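Local coordinates for protein DYNE8 (Micromonospora chersina, PDB 4AMM) that forms the acyltransferase domain of an iterative enediyne polyketide synthase of the dynemicin pathway and probably transfers acyl units for polyketide assembly, at residues 26-31 and 63-68; 33-38 and 56-61; 18-23 and 69-74. All coordinates share one frame; numbering follows the deposited sequence. Where two conformers were deposited one is given.

Interaction 1: 26-31 and 63-68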
ATOM      1  N   ALA A  26      -6.385  14.764 -31.023  1.00 31.43           N
ATOM      2  CA  ALA A  26      -6.587  13.416 -31.559  1.00 33.20           C
ATOM      3  C   ALA A  26      -7.554  12.588 -30.769  1.00 34.93           C
ATOM      4  O   ALA A  26      -8.034  11.571 -31.306  1.00 35.82           O
ATOM      5  CB  ALA A  26      -5.305  12.667 -31.633  1.00 32.91           C
ATOM      6  N   ALA A  27      -7.767  12.971 -29.499  1.00 34.19           N
ATOM      7  CA  ALA A  27      -8.473  12.136 -28.538  1.00 34.62           C
ATOM      8  C   ALA A  27      -9.930  12.477 -28.502  1.00 35.79           C
ATOM      9  O   ALA A  27     -10.744  11.632 -28.127  1.00 33.98           O
ATOM     10  CB  ALA A  27      -7.851  12.304 -27.119  1.00 34.37           C
ATOM     11  N   THR A  28     -10.271  13.714 -28.871  1.00 36.39           N
ATOM     12  CA  THR A  28     -11.644  14.160 -28.801  1.00 38.30           C
ATOM     13  C   THR A  28     -12.422  13.228 -29.749  1.00 38.37           C
ATOM     14  O   THR A  28     -12.030  13.001 -30.899  1.00 38.54           O
ATOM     15  CB  THR A  28     -11.790  15.661 -29.147  1.00 38.65           C
ATOM     16  OG1 THR A  28     -11.317  15.874 -30.478  1.00 43.27           O
ATOM     17  CG2 THR A  28     -10.972  16.569 -28.161  1.00 40.13           C
ATOM     18  N   ALA A  29     -13.446  12.586 -29.204  1.00 38.95           N
ATOM     19  CA  ALA A  29     -14.367  11.735 -29.990  1.00 39.51           C
ATOM     20  C   ALA A  29     -13.951  10.266 -30.263  1.00 39.01           C
ATOM     21  O   ALA A  29     -14.798   9.451 -30.694  1.00 40.11           O
ATOM     22  CB  ALA A  29     -14.774  12.452 -31.343  1.00 41.03           C
ATOM     23  N   LEU A  30     -12.687   9.893 -30.032  1.00 36.71           N
ATOM     24  CA  LEU A  30     -12.318   8.503 -30.281  1.00 33.45           C
ATOM     25  C   LEU A  30     -13.268   7.529 -29.592  1.00 32.77           C
ATOM     26  O   LEU A  30     -13.668   7.758 -28.456  1.00 32.60           O
ATOM     27  CB  LEU A  30     -10.890   8.209 -29.770  1.00 32.32           C
ATOM     28  CG  LEU A  30      -9.762   8.277 -30.794  1.00 33.55           C
ATOM     29  CD1 LEU A  30      -9.978   9.278 -31.925  1.00 39.21           C
ATOM     30  CD2 LEU A  30      -8.394   8.411 -30.131  1.00 30.05           C
ATOM     31  N   SER A  31     -13.615   6.431 -30.269  1.00 31.43           N
ATOM     32  CA  SER A  31     -14.262   5.300 -29.628  1.00 31.77           C
ATOM     33  C   SER A  31     -13.295   4.651 -28.707  1.00 31.95           C
ATOM     34  O   SER A  31     -12.079   4.960 -28.777  1.00 27.79           O
ATOM     35  CB  SER A  31     -14.712   4.256 -30.679  1.00 32.50           C
ATOM     36  OG  SER A  31     -13.579   3.710 -31.366  1.00 35.87           O
ATOM     37  N   GLY A  63     -12.273  11.386 -20.556  1.00 21.50           N
ATOM     38  CA  GLY A  63     -11.418  11.370 -19.359  1.00 20.46           C
ATOM     39  C   GLY A  63      -9.973  11.688 -19.773  1.00 19.31           C
ATOM     40  O   GLY A  63      -9.265  12.360 -19.017  1.00 19.68           O
ATOM     41  N   LEU A  64      -9.590  11.147 -20.922  1.00 18.47           N
ATOM     42  CA  LEU A  64      -8.247  11.539 -21.433  1.00 17.99           C
ATOM     43  C   LEU A  64      -8.178  13.041 -21.727  1.00 19.12           C
ATOM     44  O   LEU A  64      -7.227  13.703 -21.325  1.00 18.18           O
ATOM     45  CB  LEU A  64      -7.842  10.681 -22.616  1.00 18.87           C
ATOM     46  CG  LEU A  64      -6.487  11.090 -23.243  1.00 17.92           C
ATOM     47  CD1 LEU A  64      -5.333  10.960 -22.175  1.00 19.12           C
ATOM     48  CD2 LEU A  64      -6.198  10.157 -24.430  1.00 18.17           C
ATOM     49  N   VAL A  65      -9.187  13.599 -22.404  1.00 20.72           N
ATOM     50  CA  VAL A  65      -9.193  15.068 -22.708  1.00 21.30           C
ATOM     51  C   VAL A  65      -9.115  15.843 -21.420  1.00 20.49           C
ATOM     52  O   VAL A  65      -8.316  16.812 -21.330  1.00 20.99           O
ATOM     53  CB  VAL A  65     -10.465  15.452 -23.509  1.00 22.77           C
ATOM     54  CG1 VAL A  65     -10.600  16.966 -23.639  1.00 23.99           C
ATOM     55  CG2 VAL A  65     -10.384  14.837 -24.759  1.00 23.14           C
ATOM     56  N   ALA A  66      -9.893  15.431 -20.397  1.00 21.83           N
ATOM     57  CA  ALA A  66      -9.869  16.100 -19.099  1.00 21.96           C
ATOM     58  C   ALA A  66      -8.466  16.047 -18.469  1.00 21.80           C
ATOM     59  O   ALA A  66      -7.964  17.081 -17.975  1.00 21.70           O
ATOM     60  CB  ALA A  66     -10.886  15.482 -18.104  1.00 23.91           C
ATOM     61  N   ALA A  67      -7.855  14.851 -18.447  1.00 19.48           N
ATOM     62  CA  ALA A  67      -6.470  14.776 -17.953  1.00 16.86           C
ATOM     63  C   ALA A  67      -5.416  15.623 -18.709  1.00 17.23           C
ATOM     64  O   ALA A  67      -4.572  16.224 -18.063  1.00 17.46           O
ATOM     65  CB  ALA A  67      -6.004  13.294 -17.918  1.00 18.81           C
ATOM     66  N   LEU A  68      -5.534  15.624 -20.037  1.00 17.18           N
ATOM     67  CA  LEU A  68      -4.687  16.491 -20.818  1.00 17.00           C
ATOM     68  C   LEU A  68      -4.878  17.989 -20.477  1.00 19.22           C
ATOM     69  O   LEU A  68      -3.900  18.716 -20.397  1.00 19.59           O
ATOM     70  CB  LEU A  68      -4.832  16.190 -22.320  1.00 17.69           C
ATOM     71  CG  LEU A  68      -4.355  14.762 -22.706  1.00 14.35           C
ATOM     72  CD1 LEU A  68      -4.870  14.377 -24.050  1.00 19.27           C
ATOM     73  CD2 LEU A  68      -2.821  14.644 -22.723  1.00 17.54           C
TER
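In the N-terminal alpha-beta region of the chain, an antiparallel sheet backed by helices and consistent with a ketosynthase-to-acyltransferase linker, Ala27, the last residue of helix 13-27, and Thr28 just beyond it meet Leu64 and Val65 in the first turns of helix 61-76. The contact shows how a helix can end close to a neighbour using little more than methyl groups. The backbones come nearest at Ala27 and Val65, whose CA atoms are 6.6 Å apart, and small side chains suit that spacing. Ala27 points its methyl at the opposite helix, where CB reaches Leu64 CD2 at 3.8 Å and, more loosely, Val65 CG2 at 4.3 Å. Leu64 swings its CG away from its own backbone N (chi1 177°), which carries the branch toward Ala27; its side chain also rests on Leu35 of helix 32-45, so it fills the corner where three helices approach one another.

The chain changes course immediately after Ala27. A type II beta turn runs from Ala27 to Leu30 and is closed by Leu30 N bonding to Ala27 O at 3.2 Å, with Ala29 at the third position taking the positive phi (84°) that a type II turn calls for. Beyond it, Ser31 caps the start of helix 32-45 through its side chain, while Glu34 OE1 accepts from Ser31 N, the reciprocal pairing of a capping box. Thr28 uses its two branches differently. With chi1 at 60°, OG1 sits between the backbone N and carbonyl carbon and turns back to bond Ala25 O, leaving the methyl to face helix 61-76, where Thr28 CG2 meets Val65 CG2 at 3.9 Å.

Interaction 2: 33-38 and 56-61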
ATOM      1  N   PRO A  33     -12.352   1.384 -28.742  1.00 29.09           N
ATOM      2  CA  PRO A  33     -11.303   0.656 -29.490  1.00 27.31           C
ATOM      3  C   PRO A  33     -10.253   1.574 -30.113  1.00 25.52           C
ATOM      4  O   PRO A  33      -9.038   1.210 -30.127  1.00 25.67           O
ATOM      5  CB  PRO A  33     -12.088  -0.107 -30.566  1.00 28.57           C
ATOM      6  CG  PRO A  33     -13.473  -0.244 -29.981  1.00 30.13           C
ATOM      7  CD  PRO A  33     -13.703   0.983 -29.216  1.00 28.67           C
ATOM      8  N   GLU A  34     -10.641   2.747 -30.584  1.00 23.48           N
ATOM      9  CA  GLU A  34      -9.673   3.726 -31.132  1.00 22.42           C
ATOM     10  C   GLU A  34      -8.749   4.265 -30.033  1.00 22.12           C
ATOM     11  O   GLU A  34      -7.536   4.469 -30.265  1.00 20.70           O
ATOM     12  CB  GLU A  34     -10.418   4.896 -31.819  1.00 23.00           C
ATOM     13  CG  GLU A  34     -10.825   4.593 -33.207  1.00 27.26           C
ATOM     14  CD  GLU A  34     -11.950   5.508 -33.660  1.00 36.13           C
ATOM     15  OE1 GLU A  34     -12.768   5.883 -32.793  1.00 39.41           O
ATOM     16  OE2 GLU A  34     -12.001   5.827 -34.882  1.00 40.64           O
ATOM     17  N   LEU A  35      -9.270   4.497 -28.839  1.00 21.05           N
ATOM     18  CA  LEU A  35      -8.474   4.981 -27.713  1.00 19.28           C
ATOM     19  C   LEU A  35      -7.476   3.889 -27.350  1.00 19.34           C
ATOM     20  O   LEU A  35      -6.320   4.225 -27.057  1.00 17.84           O
ATOM     21  CB  LEU A  35      -9.379   5.329 -26.515  1.00 20.64           C
ATOM     22  CG  LEU A  35      -8.723   5.526 -25.157  1.00 20.20           C
ATOM     23  CD1 LEU A  35      -7.944   6.761 -25.261  1.00 21.35           C
ATOM     24  CD2 LEU A  35      -9.727   5.561 -23.980  1.00 20.12           C
ATOM     25  N   THR A  36      -7.878   2.635 -27.295  1.00 18.33           N
ATOM     26  CA  THR A  36      -6.880   1.556 -27.026  1.00 19.46           C
ATOM     27  C   THR A  36      -5.793   1.544 -28.059  1.00 19.15           C
ATOM     28  O   THR A  36      -4.616   1.396 -27.690  1.00 19.10           O
ATOM     29  CB  THR A  36      -7.602   0.209 -26.931  1.00 21.65           C
ATOM     30  OG1 THR A  36      -8.449   0.257 -25.806  1.00 26.35           O
ATOM     31  CG2 THR A  36      -6.643  -0.907 -26.747  1.00 21.20           C
ATOM     32  N   ASP A  37      -6.087   1.692 -29.336  1.00 19.08           N
ATOM     33  CA  ASP A  37      -5.030   1.750 -30.355  1.00 17.87           C
ATOM     34  C   ASP A  37      -4.160   2.943 -30.163  1.00 18.74           C
ATOM     35  O   ASP A  37      -2.883   2.820 -30.265  1.00 16.83           O
ATOM     36  CB  ASP A  37      -5.624   1.778 -31.772  1.00 19.78           C
ATOM     37  CG  ASP A  37      -5.969   0.383 -32.307  1.00 26.40           C
ATOM     38  OD1 ASP A  37      -5.359  -0.642 -31.881  1.00 27.00           O
ATOM     39  OD2 ASP A  37      -6.889   0.316 -33.178  1.00 28.61           O
ATOM     40  N   LEU A  38      -4.690   4.118 -29.846  1.00 15.59           N
ATOM     41  CA  LEU A  38      -3.837   5.257 -29.640  1.00 15.89           C
ATOM     42  C   LEU A  38      -2.950   4.992 -28.430  1.00 14.33           C
ATOM     43  O   LEU A  38      -1.710   5.263 -28.517  1.00 14.94           O
ATOM     44  CB  LEU A  38      -4.695   6.519 -29.394  1.00 17.49           C
ATOM     45  CG  LEU A  38      -3.958   7.781 -28.968  1.00 19.78           C
ATOM     46  CD1 LEU A  38      -3.027   8.234 -30.057  1.00 24.17           C
ATOM     47  CD2 LEU A  38      -4.992   8.911 -28.658  1.00 21.84           C
ATOM     48  N   ALA A  56      -1.643   8.872 -17.545  1.00 12.95           N
ATOM     49  CA  ALA A  56      -2.960   8.959 -16.905  1.00 14.30           C
ATOM     50  C   ALA A  56      -3.637   7.657 -17.104  1.00 13.46           C
ATOM     51  O   ALA A  56      -3.604   7.017 -18.165  1.00 14.14           O
ATOM     52  CB  ALA A  56      -3.759  10.074 -17.576  1.00 14.58           C
ATOM     53  N   ALA A  57      -4.401   7.276 -16.071  1.00 14.36           N
ATOM     54  CA  ALA A  57      -5.322   6.170 -16.187  1.00 13.96           C
ATOM     55  C   ALA A  57      -6.712   6.771 -16.453  1.00 15.12           C
ATOM     56  O   ALA A  57      -7.144   7.605 -15.657  1.00 18.73           O
ATOM     57  CB  ALA A  57      -5.336   5.394 -14.889  1.00 17.24           C
ATOM     58  N   VAL A  58      -7.354   6.312 -17.488  1.00 14.77           N
ATOM     59  CA  VAL A  58      -8.618   6.950 -17.914  1.00 16.73           C
ATOM     60  C   VAL A  58      -9.666   5.918 -18.229  1.00 19.44           C
ATOM     61  O   VAL A  58      -9.380   4.803 -18.650  1.00 19.53           O
ATOM     62  CB  VAL A  58      -8.371   7.894 -19.127  1.00 18.75           C
ATOM     63  CG1 VAL A  58      -7.297   9.019 -18.805  1.00 19.39           C
ATOM     64  CG2 VAL A  58      -7.970   7.060 -20.372  1.00 19.89           C
ATOM     65  N   ARG A  59     -10.954   6.315 -18.071  1.00 20.59           N
ATOM     66  CA  ARG A  59     -12.039   5.409 -18.404  1.00 23.14           C
ATOM     67  C   ARG A  59     -12.441   5.452 -19.862  1.00 22.74           C
ATOM     68  O   ARG A  59     -12.900   4.466 -20.398  1.00 24.67           O
ATOM     69  CB  ARG A  59     -13.279   5.633 -17.483  1.00 24.39           C
ATOM     70  CG  ARG A  59     -12.981   5.236 -16.039  1.00 30.01           C
ATOM     71  CD  ARG A  59     -14.274   5.125 -15.194  1.00 40.49           C
ATOM     72  NE  ARG A  59     -15.152   6.277 -15.415  1.00 44.48           N
ATOM     73  CZ  ARG A  59     -16.492   6.240 -15.412  1.00 47.64           C
ATOM     74  NH1 ARG A  59     -17.167   5.098 -15.209  1.00 47.68           N
ATOM     75  NH2 ARG A  59     -17.170   7.354 -15.641  1.00 46.73           N
ATOM     76  N   ASP A  60     -12.173   6.565 -20.521  1.00 21.15           N
ATOM     77  CA  ASP A  60     -12.616   6.808 -21.897  1.00 21.43           C
ATOM     78  C   ASP A  60     -11.975   8.028 -22.484  1.00 21.05           C
ATOM     79  O   ASP A  60     -11.202   8.685 -21.787  1.00 18.49           O
ATOM     80  CB  ASP A  60     -14.180   6.938 -21.953  1.00 22.58           C
ATOM     81  CG  ASP A  60     -14.717   8.029 -21.082  1.00 28.90           C
ATOM     82  OD1 ASP A  60     -14.026   8.976 -20.661  1.00 27.84           O
ATOM     83  OD2 ASP A  60     -15.958   7.936 -20.780  1.00 33.14           O
ATOM     84  N   ALA A  61     -12.297   8.366 -23.723  1.00 20.61           N
ATOM     85  CA  ALA A  61     -11.651   9.483 -24.390  1.00 21.49           C
ATOM     86  C   ALA A  61     -11.875  10.812 -23.684  1.00 22.08           C
ATOM     87  O   ALA A  61     -11.015  11.648 -23.661  1.00 23.74           O
ATOM     88  CB  ALA A  61     -12.067   9.577 -25.810  1.00 23.12           C
TER
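Leu35 turns its CG away from its backbone N (chi1 166°), and a chi2 of 69° then carries CD2 out from helix 32-45 toward the turn that joins strand 52-58 to helix 61-76, where Asp60, Ala61 and Val58 receive it. One methyl group does nearly all the work. Leu35 CD2 lies against the peptide between Asp60 and Ala61, 3.7 Å from Asp60 C and 3.8 Å from Ala61 N, so the leucine packs on main chain more closely than on side chains. Its approach to Val58 CG2, at 4.3 Å, is looser, and extends the apolar surface to the last residue of the strand. The backbones are nearest at Leu35 and Ala61, with 6.4 Å between their CA atoms.

The peptide beside the methyl lies just before helix 61-76. Asp60, nearly fully extended, is the N-cap of that helix: its CB points away from Leu35, and OD1 bonds Gly63 N. The polar end of Asp60 is thereby engaged with its own helix, while its backbone serves the apolar contact. Within the strand, Val58 is bonded through its backbone to Glu4 of strand 4-10, and Thr36 OG1 bonds Glu4 OE1, tying helix 32-45 to that same strand. The whole is a helix packed on the strand-to-helix connection of an antiparallel sheet with helices, an arrangement consistent with the ketosynthase-to-acyltransferase linker subdomain of modular and iterative synthases.

Interaction 3: 18-23 and 69-74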
ATOM      1  N   GLY A  18       3.521  20.800 -26.591  1.00 19.78           N
ATOM      2  CA  GLY A  18       3.131  20.571 -27.985  1.00 21.17           C
ATOM      3  C   GLY A  18       2.543  19.205 -28.260  1.00 20.93           C
ATOM      4  O   GLY A  18       1.448  19.069 -28.856  1.00 22.34           O
ATOM      5  N   LEU A  19       3.194  18.142 -27.728  1.00 19.82           N
ATOM      6  CA  LEU A  19       2.674  16.823 -27.885  1.00 21.23           C
ATOM      7  C   LEU A  19       1.298  16.620 -27.224  1.00 19.23           C
ATOM      8  O   LEU A  19       0.379  16.043 -27.819  1.00 21.09           O
ATOM      9  CB  LEU A  19       3.703  15.848 -27.309  1.00 20.48           C
ATOM     10  CG  LEU A  19       3.219  14.407 -27.300  1.00 23.07           C
ATOM     11  CD1 LEU A  19       2.865  13.896 -28.668  1.00 28.41           C
ATOM     12  CD2 LEU A  19       4.324  13.518 -26.655  1.00 24.48           C
ATOM     13  N   LEU A  20       1.213  17.076 -25.969  1.00 18.29           N
ATOM     14  CA  LEU A  20      -0.048  16.937 -25.275  1.00 17.44           C
ATOM     15  C   LEU A  20      -1.221  17.669 -25.987  1.00 19.73           C
ATOM     16  O   LEU A  20      -2.338  17.208 -25.986  1.00 19.66           O
ATOM     17  CB  LEU A  20       0.048  17.381 -23.827  1.00 17.73           C
ATOM     18  CG  LEU A  20       1.005  16.530 -22.963  1.00 16.11           C
ATOM     19  CD1 LEU A  20       0.927  17.010 -21.522  1.00 19.60           C
ATOM     20  CD2 LEU A  20       0.736  15.038 -23.025  1.00 16.36           C
ATOM     21  N   THR A  21      -0.911  18.817 -26.549  1.00 20.44           N
ATOM     22  CA  THR A  21      -1.922  19.564 -27.323  1.00 22.15           C
ATOM     23  C   THR A  21      -2.393  18.717 -28.508  1.00 22.33           C
ATOM     24  O   THR A  21      -3.582  18.613 -28.814  1.00 23.70           O
ATOM     25  CB  THR A  21      -1.297  20.902 -27.794  1.00 21.90           C
ATOM     26  OG1 THR A  21      -1.009  21.677 -26.647  1.00 24.40           O
ATOM     27  CG2 THR A  21      -2.258  21.668 -28.704  1.00 26.28           C
ATOM     28  N   ARG A  22      -1.467  18.054 -29.187  1.00 21.32           N
ATOM     29  CA  ARG A  22      -1.850  17.241 -30.324  0.50 23.12           C
ATOM     30  C   ARG A  22      -2.566  15.967 -29.917  1.00 23.29           C
ATOM     31  O   ARG A  22      -3.526  15.533 -30.549  1.00 23.85           O
ATOM     32  CB  ARG A  22      -0.613  16.936 -31.156  0.50 24.41           C
ATOM     33  CG  ARG A  22      -0.159  18.226 -31.876  0.50 24.11           C
ATOM     34  CD  ARG A  22       1.016  17.937 -32.757  0.50 27.40           C
ATOM     35  NE  ARG A  22       1.536  19.153 -33.366  0.50 24.69           N
ATOM     36  CZ  ARG A  22       1.125  19.629 -34.541  0.50 30.62           C
ATOM     37  NH1 ARG A  22       0.178  19.006 -35.231  0.50 30.82           N
ATOM     38  NH2 ARG A  22       1.651  20.735 -35.027  0.50 29.41           N
ATOM     39  N   VAL A  23      -2.122  15.330 -28.830  1.00 21.52           N
ATOM     40  CA  VAL A  23      -2.872  14.178 -28.374  1.00 21.96           C
ATOM     41  C   VAL A  23      -4.295  14.573 -27.952  1.00 23.12           C
ATOM     42  O   VAL A  23      -5.217  13.800 -28.194  1.00 23.45           O
ATOM     43  CB  VAL A  23      -2.135  13.531 -27.162  1.00 19.37           C
ATOM     44  CG1 VAL A  23      -2.951  12.376 -26.642  1.00 22.03           C
ATOM     45  CG2 VAL A  23      -0.744  13.059 -27.603  1.00 22.68           C
ATOM     46  N   ASP A  69      -6.142  18.394 -20.343  1.00 20.77           N
ATOM     47  CA  ASP A  69      -6.440  19.764 -19.986  1.00 21.70           C
ATOM     48  C   ASP A  69      -5.751  20.138 -18.696  1.00 20.19           C
ATOM     49  O   ASP A  69      -5.157  21.218 -18.607  1.00 20.70           O
ATOM     50  CB  ASP A  69      -7.961  20.003 -19.915  1.00 22.00           C
ATOM     51  CG  ASP A  69      -8.587  20.096 -21.261  1.00 27.20           C
ATOM     52  OD1 ASP A  69      -7.880  20.379 -22.229  1.00 29.16           O
ATOM     53  OD2 ASP A  69      -9.816  19.882 -21.362  1.00 32.75           O
ATOM     54  N   ARG A  70      -5.825  19.277 -17.675  1.00 18.95           N
ATOM     55  CA  ARG A  70      -5.138  19.549 -16.438  1.00 18.94           C
ATOM     56  C   ARG A  70      -3.629  19.630 -16.579  1.00 19.17           C
ATOM     57  O   ARG A  70      -3.004  20.505 -16.036  1.00 18.42           O
ATOM     58  CB  ARG A  70      -5.510  18.505 -15.375  1.00 18.57           C
ATOM     59  CG  ARG A  70      -6.913  18.673 -14.817  1.00 23.29           C
ATOM     60  CD  ARG A  70      -6.973  17.727 -13.583  1.00 23.49           C
ATOM     61  NE  ARG A  70      -6.114  18.087 -12.447  1.00 21.50           N
ATOM     62  CZ  ARG A  70      -6.002  17.298 -11.329  1.00 16.80           C
ATOM     63  NH1 ARG A  70      -6.592  16.126 -11.320  1.00 18.57           N
ATOM     64  NH2 ARG A  70      -5.251  17.611 -10.304  1.00 18.46           N
ATOM     65  N   ALA A  71      -3.054  18.679 -17.346  1.00 17.24           N
ATOM     66  CA  ALA A  71      -1.627  18.706 -17.534  1.00 17.43           C
ATOM     67  C   ALA A  71      -1.190  19.968 -18.270  1.00 17.45           C
ATOM     68  O   ALA A  71      -0.209  20.584 -17.845  1.00 16.71           O
ATOM     69  CB  ALA A  71      -1.201  17.460 -18.299  1.00 17.58           C
ATOM     70  N   LEU A  72      -1.913  20.292 -19.339  1.00 16.96           N
ATOM     71  CA  LEU A  72      -1.580  21.503 -20.108  1.00 18.73           C
ATOM     72  C   LEU A  72      -1.726  22.760 -19.274  1.00 19.95           C
ATOM     73  O   LEU A  72      -0.858  23.631 -19.323  1.00 20.87           O
ATOM     74  CB  LEU A  72      -2.461  21.637 -21.357  1.00 18.44           C
ATOM     75  CG  LEU A  72      -2.128  20.631 -22.471  1.00 17.93           C
ATOM     76  CD1 LEU A  72      -3.189  20.335 -23.491  1.00 21.15           C
ATOM     77  CD2 LEU A  72      -0.819  21.035 -23.186  1.00 18.98           C
ATOM     78  N   GLY A  73      -2.733  22.822 -18.430  1.00 19.88           N
ATOM     79  CA  GLY A  73      -2.891  24.006 -17.591  1.00 22.55           C
ATOM     80  C   GLY A  73      -1.731  24.136 -16.644  1.00 22.28           C
ATOM     81  O   GLY A  73      -1.231  25.238 -16.407  1.00 23.32           O
ATOM     82  N   HIS A  74      -1.302  22.991 -16.051  1.00 18.89           N
ATOM     83  CA  HIS A  74      -0.191  22.946 -15.161  1.00 19.67           C
ATOM     84  C   HIS A  74       1.090  23.431 -15.853  1.00 19.45           C
ATOM     85  O   HIS A  74       1.818  24.292 -15.299  1.00 21.72           O
ATOM     86  CB  HIS A  74       0.021  21.490 -14.646  1.00 19.87           C
ATOM     87  CG  HIS A  74       1.051  21.364 -13.547  1.00 20.11           C
ATOM     88  ND1 HIS A  74       2.322  20.808 -13.705  1.00 22.38           N
ATOM     89  CD2 HIS A  74       0.948  21.656 -12.236  1.00 21.12           C
ATOM     90  CE1 HIS A  74       2.957  20.811 -12.546  1.00 18.72           C
ATOM     91  NE2 HIS A  74       2.145  21.329 -11.637  1.00 25.70           N
TER
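Segments 18-23 and 69-74, of helices 13-27 and 61-76, run roughly antiparallel, at 153°, with axes 10.0 Å apart and Leu20 facing Leu72 across the gap. This is a helix pair lying on an antiparallel sheet, and its apolar seam is built by a few residues. Leu20 sends CD1 to Ala71 CB at 3.9 Å; both residues also touch Phe54 of strand 52-58, which joins the seam to the sheet beneath. Toward the exposed side, Leu72 places its CG beside the backbone N (chi1 -72°) and reaches across to helix 13-27, where its CD2 comes within 3.8 Å of Leu20 CB. With an alanine in place of Leu72, CG and both methyls would be gone, which is likely to open a gap between the helices and leave Leu20 CB and Thr21 without their apolar partner. A salt bridge from Asp69 to Arg24 adds a polar tie between the helices. Thr21 meets Leu72 at about a right angle; its hydroxyl bonds Thr17 O within its own helix, and Thr21 OG1 lies against Leu72 CD2 at 3.5 Å, a van der Waals contact.

How the interactions relate
Interactions 1 and 3 share helices 13-27 and 61-76, their centres about 11 Å apart, and Leu68 connects them: its CD2 touches Leu20 CD2 at 3.6 Å. Interaction 2 lies about 8 Å from interaction 1, centre to centre, and meets it where Ala61 CB packs on Ala27 O at 3.4 Å and Leu30 CD2 on Leu38 CD2 at 3.7 Å. The contacts are nested along the chain, interaction 2 innermost and interaction 3 outermost, about 16 Å between those two centres. Together they assemble three helices beside one sheet. Their centres lie about 26 to 30 Å from the centre of the chain, apart from the parallel sheet whose strand 171-174 leads into Ser176, probably the nucleophile of a GxSxG elbow.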